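Local coordinates for avidin-related protein 4/5 (Gallus gallus, PDB 1Y55) that binds biotin with high affinity as a thermostable, four-subunit chicken relative of avidin, at the interface of chains A and B and the interface of chains A and C. Sequence-based numbering; all coordinates share one arbitrary frame. Chains: chain A/B/C, Avidin-related protein 4/5.

Contact 1: the interface of chains A and B. Residues chain A 14, 37, 95; chain B 108.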
# COMPACT_ATOMS: atom_id res chain seq x y z
N LEU A 14 -12.34 1.51 -13.76
CA LEU A 14 -12.27 0.18 -14.35
C LEU A 14 -13.60 -0.26 -14.93
O LEU A 14 -13.67 -1.33 -15.53
CB LEU A 14 -11.79 -0.85 -13.32
CG LEU A 14 -10.44 -0.57 -12.66
CD1 LEU A 14 -10.14 -1.61 -11.58
CD2 LEU A 14 -9.33 -0.51 -13.68
N VAL A 37 -13.69 -6.52 -13.23
CA VAL A 37 -12.48 -7.33 -13.36
C VAL A 37 -12.35 -8.25 -12.16
O VAL A 37 -12.82 -7.96 -11.05
CB VAL A 37 -11.20 -6.47 -13.51
CG1 VAL A 37 -11.24 -5.68 -14.82
CG2 VAL A 37 -11.01 -5.53 -12.32
N TRP A 95 -7.38 0.88 -2.20
CA TRP A 95 -7.89 -0.41 -1.79
C TRP A 95 -6.78 -1.39 -1.50
O TRP A 95 -5.66 -1.29 -2.04
CB TRP A 95 -8.89 -0.99 -2.82
CG TRP A 95 -8.40 -1.08 -4.23
CD1 TRP A 95 -8.73 -0.23 -5.25
CD2 TRP A 95 -7.56 -2.09 -4.81
NE1 TRP A 95 -8.13 -0.64 -6.42
CE2 TRP A 95 -7.41 -1.78 -6.17
CE3 TRP A 95 -6.94 -3.25 -4.32
CZ2 TRP A 95 -6.66 -2.58 -7.05
CZ3 TRP A 95 -6.18 -4.03 -5.18
CH2 TRP A 95 -6.05 -3.69 -6.53
N TRP B 108 -4.49 -3.23 -12.84
CA TRP B 108 -5.08 -3.18 -11.51
C TRP B 108 -4.58 -4.27 -10.57
O TRP B 108 -4.57 -4.07 -9.36
CB TRP B 108 -6.62 -3.25 -11.58
CG TRP B 108 -7.13 -4.59 -12.02
CD1 TRP B 108 -7.29 -5.01 -13.31
CD2 TRP B 108 -7.46 -5.72 -11.19
NE1 TRP B 108 -7.72 -6.32 -13.33
CE2 TRP B 108 -7.82 -6.77 -12.04
CE3 TRP B 108 -7.48 -5.93 -9.80
CZ2 TRP B 108 -8.21 -8.02 -11.56
CZ3 TRP B 108 -7.86 -7.18 -9.33
CH2 TRP B 108 -8.22 -8.20 -10.21
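The indole of B:Trp108 reaches into chain A and is met over one face by A:Val37. The methyl CG2 of A:Val37 stands 3.5 Å from the centroid of the five-membered ring, a CH-pi contact set toward the rim, with CG2 also 3.4 Å from CE2 of B:Trp108 where the two rings fuse. A:Leu14 arrives at about a right angle, and its CD1 rests 3.9 Å from CB of B:Trp108, at the root of the side chain. A:Trp95 meets the backbone instead: CH2 at the rim of its six-membered ring points in plane at the carbonyl O of B:Trp108, 3.2 Å away. Behind this shell, the first torsion of B:Trp108 sets CG between its own backbone N and carbonyl carbon (chi1 69°), and this swings the indole under A:Val37 while the carbonyl remains turned to A:Trp95. In avidins, the tryptophan at this place is lent to the neighbouring subunit to help enclose biotin, and B:Trp108 very probably does so here. It is carried by the short 3-10 helix 104-109 of chain B, while A:Leu14 and A:Val37 lie on loops and A:Trp95 on strand 89-98 of the chain A beta-barrel.

Contact 2: the interface of chains A and C. Residues chain A 76, 78, 94-96; chain C 76, 78, 94-96.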
# COMPACT_ATOMS: atom_id res chain seq x y z
N VAL A 76 -10.93 -4.19 0.85
CA VAL A 76 -11.35 -2.98 1.56
C VAL A 76 -10.96 -1.77 0.75
O VAL A 76 -9.90 -1.73 0.12
CB VAL A 76 -10.74 -2.90 2.99
CG1 VAL A 76 -11.31 -4.01 3.88
CG2 VAL A 76 -9.22 -2.96 2.97
N THR A 78 -10.87 2.62 1.10
CA THR A 78 -11.03 3.82 1.90
C THR A 78 -10.78 5.04 1.04
O THR A 78 -10.03 4.98 0.08
CB THR A 78 -10.15 3.75 3.15
OG1 THR A 78 -10.46 4.82 4.06
CG2 THR A 78 -8.68 3.87 2.84
N MET A 94 -8.46 4.25 -2.30
CA MET A 94 -7.45 3.26 -2.44
C MET A 94 -7.92 2.01 -1.74
O MET A 94 -8.73 2.05 -0.82
CB MET A 94 -6.15 3.80 -1.87
CG MET A 94 -5.68 4.97 -2.74
SD MET A 94 -4.16 5.59 -2.41
CE MET A 94 -3.22 3.93 -3.20
N TRP A 95 -7.38 0.88 -2.20
CA TRP A 95 -7.89 -0.41 -1.79
C TRP A 95 -6.78 -1.39 -1.50
O TRP A 95 -5.66 -1.29 -2.04
CB TRP A 95 -8.89 -0.99 -2.82
CG TRP A 95 -8.40 -1.08 -4.23
CD1 TRP A 95 -8.73 -0.23 -5.25
CD2 TRP A 95 -7.56 -2.09 -4.81
NE1 TRP A 95 -8.13 -0.64 -6.42
CE2 TRP A 95 -7.41 -1.78 -6.17
CE3 TRP A 95 -6.94 -3.25 -4.32
CZ2 TRP A 95 -6.66 -2.58 -7.05
CZ3 TRP A 95 -6.18 -4.03 -5.18
CH2 TRP A 95 -6.05 -3.69 -6.53
N LEU A 96 -7.12 -2.37 -0.66
CA LEU A 96 -6.31 -3.56 -0.42
C LEU A 96 -7.19 -4.78 -0.72
O LEU A 96 -8.30 -4.89 -0.20
CB LEU A 96 -5.84 -3.65 1.03
CG LEU A 96 -4.91 -2.54 1.50
CD1 LEU A 96 -4.68 -2.66 3.00
CD2 LEU A 96 -3.58 -2.53 0.76
N VAL C 76 -9.20 1.22 7.21
CA VAL C 76 -9.66 -0.11 6.85
C VAL C 76 -8.53 -1.10 7.08
O VAL C 76 -7.38 -0.81 6.81
CB VAL C 76 -10.18 -0.18 5.41
CG1 VAL C 76 -11.47 0.63 5.27
CG2 VAL C 76 -9.15 0.26 4.39
N THR C 78 -7.60 -5.32 6.35
CA THR C 78 -7.96 -6.60 5.72
C THR C 78 -6.88 -7.61 6.06
O THR C 78 -5.74 -7.27 6.30
CB THR C 78 -8.12 -6.51 4.24
OG1 THR C 78 -6.97 -6.11 3.48
CG2 THR C 78 -8.77 -7.61 3.67
N MET C 94 -3.19 -5.96 6.90
CA MET C 94 -2.66 -4.72 6.35
C MET C 94 -3.78 -3.70 6.41
O MET C 94 -4.96 -4.04 6.37
CB MET C 94 -2.19 -4.93 4.90
CG MET C 94 -1.34 -6.19 4.69
SD MET C 94 0.11 -6.20 3.91
CE MET C 94 0.51 -5.08 5.29
N TRP C 95 -3.40 -2.43 6.53
CA TRP C 95 -4.35 -1.36 6.69
C TRP C 95 -4.02 -0.16 5.82
O TRP C 95 -2.88 0.06 5.42
CB TRP C 95 -4.48 -0.94 8.17
CG TRP C 95 -3.20 -0.59 8.87
CD1 TRP C 95 -2.51 -1.39 9.74
CD2 TRP C 95 -2.48 0.65 8.81
NE1 TRP C 95 -1.42 -0.72 10.21
CE2 TRP C 95 -1.37 0.53 9.66
CE3 TRP C 95 -2.67 1.87 8.14
CZ2 TRP C 95 -0.46 1.57 9.86
CZ3 TRP C 95 -1.77 2.89 8.33
CH2 TRP C 95 -0.67 2.74 9.18
N LEU C 96 -5.08 0.60 5.53
CA LEU C 96 -5.00 1.92 4.92
C LEU C 96 -5.70 2.90 5.86
O LEU C 96 -6.84 2.68 6.27
CB LEU C 96 -5.69 1.98 3.55
CG LEU C 96 -5.09 1.09 2.47
CD1 LEU C 96 -5.99 1.10 1.24
CD2 LEU C 96 -3.68 1.51 2.10
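A:Val76 and C:Val76 pack directly against each other, methyl to methyl, with CG2 of A:Val76 3.5 Å from CG2 of C:Val76. The two side chains slide past one another in opposite directions, as suits a pair related by a two-fold axis. A further aliphatic pair is A:Leu96 with C:Leu96, which reach toward each other tip to tip until their branch carbons CG are 3.8 Å apart. Each leucine hides about 50 Å² of surface against the other chain.

A second kind of contact sets leucine against backbone. The methyl CD1 of C:Leu96 lies 3.6 Å from the carbonyl O of A:Met94, and in the twin CD1 of A:Leu96 is 3.7 Å from O of C:Met94; each leucine thus reaches past its mate to the strand opposite.

The threonines add a mixed contact, and here the symmetry is broken in detail. A:Thr78 has OG1 anti to the backbone N (chi1 -171°), which leaves the methyl CG2 between backbone N and carbonyl carbon, facing CB of C:Leu96 at 3.6 Å. C:Thr78 is turned to chi1 61°, which brings its hydroxyl OG1 to a similar place, 3.7 Å from CB of A:Leu96. Both rotamers fill the same spot, with a methyl or a hydroxyl.

All the residues sit on two strands of each barrel, 74-83 and 89-98, whose outward faces are pressed together in the tetramer.

Contact 3: the interface of chains A and C. Residues chain A 68, 71-74; chain C 54, 61.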
# COMPACT_ATOMS: atom_id res chain seq x y z
N TRP A 68 -16.41 -10.77 -1.49
CA TRP A 68 -16.66 -11.31 -2.82
C TRP A 68 -17.43 -12.63 -2.68
O TRP A 68 -17.02 -13.52 -1.94
CB TRP A 68 -15.34 -11.51 -3.58
CG TRP A 68 -14.61 -10.21 -3.71
CD1 TRP A 68 -13.47 -9.86 -3.04
CD2 TRP A 68 -15.01 -9.04 -4.45
NE1 TRP A 68 -13.12 -8.57 -3.34
CE2 TRP A 68 -14.05 -8.04 -4.20
CE3 TRP A 68 -16.08 -8.75 -5.31
CZ2 TRP A 68 -14.12 -6.79 -4.79
CZ3 TRP A 68 -16.15 -7.50 -5.90
CH2 TRP A 68 -15.18 -6.54 -5.64
N SER A 71 -15.29 -15.76 -4.65
CA SER A 71 -13.93 -16.16 -4.33
C SER A 71 -13.76 -16.09 -2.82
O SER A 71 -14.66 -15.65 -2.11
CB SER A 71 -12.93 -15.26 -5.03
OG SER A 71 -12.87 -14.02 -4.38
N GLU A 72 -12.60 -16.52 -2.34
CA GLU A 72 -12.28 -16.48 -0.92
C GLU A 72 -11.63 -15.16 -0.51
O GLU A 72 -11.25 -15.00 0.65
CB GLU A 72 -11.38 -17.67 -0.54
CG GLU A 72 -12.06 -19.01 -0.70
CD GLU A 72 -13.34 -19.06 0.12
OE1 GLU A 72 -13.31 -18.70 1.32
OE2 GLU A 72 -14.39 -19.41 -0.46
N SER A 73 -11.50 -14.23 -1.44
CA SER A 73 -10.85 -12.96 -1.22
C SER A 73 -11.80 -11.91 -0.60
O SER A 73 -13.02 -12.04 -0.63
CB SER A 73 -10.30 -12.42 -2.53
OG SER A 73 -9.47 -13.37 -3.12
N THR A 74 -11.18 -10.85 -0.09
CA THR A 74 -11.90 -9.70 0.46
C THR A 74 -11.18 -8.44 0.00
O THR A 74 -9.96 -8.43 -0.01
CB THR A 74 -11.89 -9.76 1.99
OG1 THR A 74 -12.58 -10.93 2.44
CG2 THR A 74 -12.64 -8.58 2.60
N HIS C 54 -15.33 -14.13 5.61
CA HIS C 54 -15.85 -15.33 4.99
C HIS C 54 -16.23 -16.34 6.05
O HIS C 54 -15.57 -16.50 7.06
CB HIS C 54 -14.83 -15.89 4.02
CG HIS C 54 -14.74 -15.10 2.76
ND1 HIS C 54 -14.08 -13.91 2.61
CD2 HIS C 54 -15.27 -15.38 1.56
CE1 HIS C 54 -14.23 -13.49 1.36
NE2 HIS C 54 -14.94 -14.38 0.70
N THR C 61 -10.45 -14.99 5.15
CA THR C 61 -10.11 -13.59 4.93
C THR C 61 -11.28 -12.73 5.45
O THR C 61 -12.42 -13.19 5.61
CB THR C 61 -9.80 -13.33 3.51
OG1 THR C 61 -8.76 -14.12 2.93
CG2 THR C 61 -10.95 -13.20 2.70
O HOH W 1 -11.74 -16.65 2.98
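The loop of chain A that holds A:Ser71, A:Glu72 and A:Ser73, with A:Thr74 at the start of strand 74-83, receives C:His54 from a loop just beyond strand 47-53 and C:Thr61 from the first position of strand 61-67. The imidazole of C:His54 slips among backbone carbonyls, and the residue hides 64 Å² of its surface. Its CG stands beside its own backbone N, anti to the carbonyl carbon (chi1 -75°), which sends the ring toward that loop. As modelled, NE2 makes a weak, bent bond to O of A:Ser71 (3.1 Å, 133° at H), and O of A:Glu72 lies 3.4 Å above one face of the ring, toward its rim. The edge of the imidazole has OG1 of A:Thr74 in plane, 3.3 Å from ND1 of C:His54. The carbon CE1 is placed too near O of A:Ser73 to be real, which leaves the way round of the ring doubtful.

With an alanine in place of C:His54, the loop carbonyls would probably lose the ring and the nitrogen set among them, and a gap would be left beneath the chain A loop.

The placing of the C:Thr61 branches is doubtful, its methyl crowding two oxygens of chain A. Its backbone is clearer: N of C:Thr61 bonds almost straight (175° at H) to a water 3.0 Å away, and that water also touches O of A:Glu72 at 2.9 Å and its carboxylate OE1 at 3.1 Å.

Contact 4: the interface of chains A and C. Residues chain A 98-101, 107; chain C 61, 80, 82.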
# COMPACT_ATOMS: atom_id res chain seq x y z
N ARG A 98 -7.22 -8.72 -0.37
CA ARG A 98 -6.64 -9.83 0.37
C ARG A 98 -7.08 -11.15 -0.24
O ARG A 98 -8.28 -11.45 -0.31
CB ARG A 98 -7.10 -9.77 1.82
CG ARG A 98 -6.65 -10.98 2.64
CD ARG A 98 -5.17 -11.03 2.87
NE ARG A 98 -4.72 -12.35 3.31
CZ ARG A 98 -3.63 -12.55 4.06
NH1 ARG A 98 -2.98 -11.55 4.62
NH2 ARG A 98 -3.22 -13.79 4.26
N SER A 99 -6.11 -11.94 -0.69
CA SER A 99 -6.35 -13.30 -1.11
C SER A 99 -6.20 -14.27 0.06
O SER A 99 -5.48 -14.02 1.03
CB SER A 99 -5.33 -13.70 -2.19
OG SER A 99 -5.44 -12.91 -3.36
N SER A 100 -6.86 -15.40 -0.07
CA SER A 100 -6.69 -16.50 0.86
C SER A 100 -5.47 -17.32 0.49
O SER A 100 -5.35 -17.76 -0.65
CB SER A 100 -7.92 -17.41 0.80
OG SER A 100 -7.74 -18.55 1.60
N VAL A 101 -4.56 -17.52 1.42
CA VAL A 101 -3.44 -18.43 1.22
C VAL A 101 -3.53 -19.60 2.19
O VAL A 101 -4.28 -19.58 3.16
CB VAL A 101 -2.08 -17.70 1.32
CG1 VAL A 101 -1.94 -16.65 0.21
CG2 VAL A 101 -1.86 -17.07 2.67
N ASP A 107 1.76 -15.74 3.75
CA ASP A 107 1.08 -14.47 4.02
C ASP A 107 1.68 -13.31 3.24
O ASP A 107 0.95 -12.41 2.82
CB ASP A 107 1.10 -14.15 5.51
CG ASP A 107 0.25 -12.97 5.82
OD1 ASP A 107 -0.99 -13.12 5.81
OD2 ASP A 107 0.74 -11.85 6.06
N THR C 61 -10.45 -14.99 5.15
CA THR C 61 -10.11 -13.59 4.93
C THR C 61 -11.28 -12.73 5.45
O THR C 61 -12.42 -13.19 5.61
CB THR C 61 -9.80 -13.33 3.51
OG1 THR C 61 -8.76 -14.12 2.93
CG2 THR C 61 -10.95 -13.20 2.70
N GLN C 80 -6.18 -12.17 7.11
CA GLN C 80 -6.58 -13.55 7.21
C GLN C 80 -6.31 -14.04 8.63
O GLN C 80 -5.33 -13.64 9.26
CB GLN C 80 -5.85 -14.40 6.16
CG GLN C 80 -6.35 -15.84 6.04
CD GLN C 80 -5.82 -16.63 4.85
OE1 GLN C 80 -6.17 -17.82 4.71
NE2 GLN C 80 -5.01 -16.03 4.03
N PHE C 82 -5.25 -17.05 10.78
CA PHE C 82 -4.54 -18.32 10.72
C PHE C 82 -4.56 -19.02 12.07
O PHE C 82 -4.50 -18.38 13.11
CB PHE C 82 -3.08 -18.10 10.32
CG PHE C 82 -2.90 -17.59 8.91
CD1 PHE C 82 -3.08 -18.42 7.82
CD2 PHE C 82 -2.57 -16.26 8.67
CE1 PHE C 82 -2.91 -17.94 6.52
CE2 PHE C 82 -2.39 -15.78 7.39
CZ PHE C 82 -2.55 -16.61 6.32
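A:Arg98 leaves its strand with CG anti to the backbone N (chi1 174°) and then bends at CG (chi2 68°), bringing the guanidinium across C:Gln80 at about a right angle, the glutamine's own chain being fully extended. The flat groups stand about perpendicular, 89° between guanidinium and amide, and CB of C:Gln80 lies over one guanidinium face, 3.6 Å from CZ of A:Arg98.

At the far end of C:Gln80, NE2 is 2.9 Å from NH2 of A:Arg98 and 3.0 Å from N of A:Val101, while OE1 lies 3.0 Å from the carbonyl O of A:Val101. Donor faces donor and acceptor faces acceptor, so the amide is probably modelled upside down; turned over, all of these pairs would make sense as hydrogen bonds.

A:Asp107 holds the guanidinium in place. Both NH1 and NH2 of A:Arg98 bond to one carboxylate oxygen, OD1 of A:Asp107, at 2.8 Å and in the guanidinium plane. That oxygen also points at the edge of the C:Phe82 ring, 3.4 Å from its CE2, with CG2 of A:Val101 beside it at the same ring's edge, 3.7 Å from CZ.

Were A:Arg98 a leucine, A:Asp107 would probably lose its charged mate and the amide of C:Gln80 would be freer to turn.

The site joins a salt bridge internal to one subunit to a polar hold on the next, and probably helps stabilise the tetramer.

Contacts 1 and 2 meet in A:Trp95 of strand 89-98, their C-alpha centres about 13 Å apart, so a single strand of chain A faces chain B and chain C at once. Contacts 3 and 4 share C:Thr61 and lie closer, about 8 Å between centres, as two parts of one polar rim; each is about 14 Å from contact 2, the apolar middle of the same interface. Contact 4 is farthest from contact 1, at about 19 Å. The 3-10 helix 104-109 supplies a tryptophan to contact 1 and an aspartate to contact 4, so in each subunit the same short helix lies beside both interfaces.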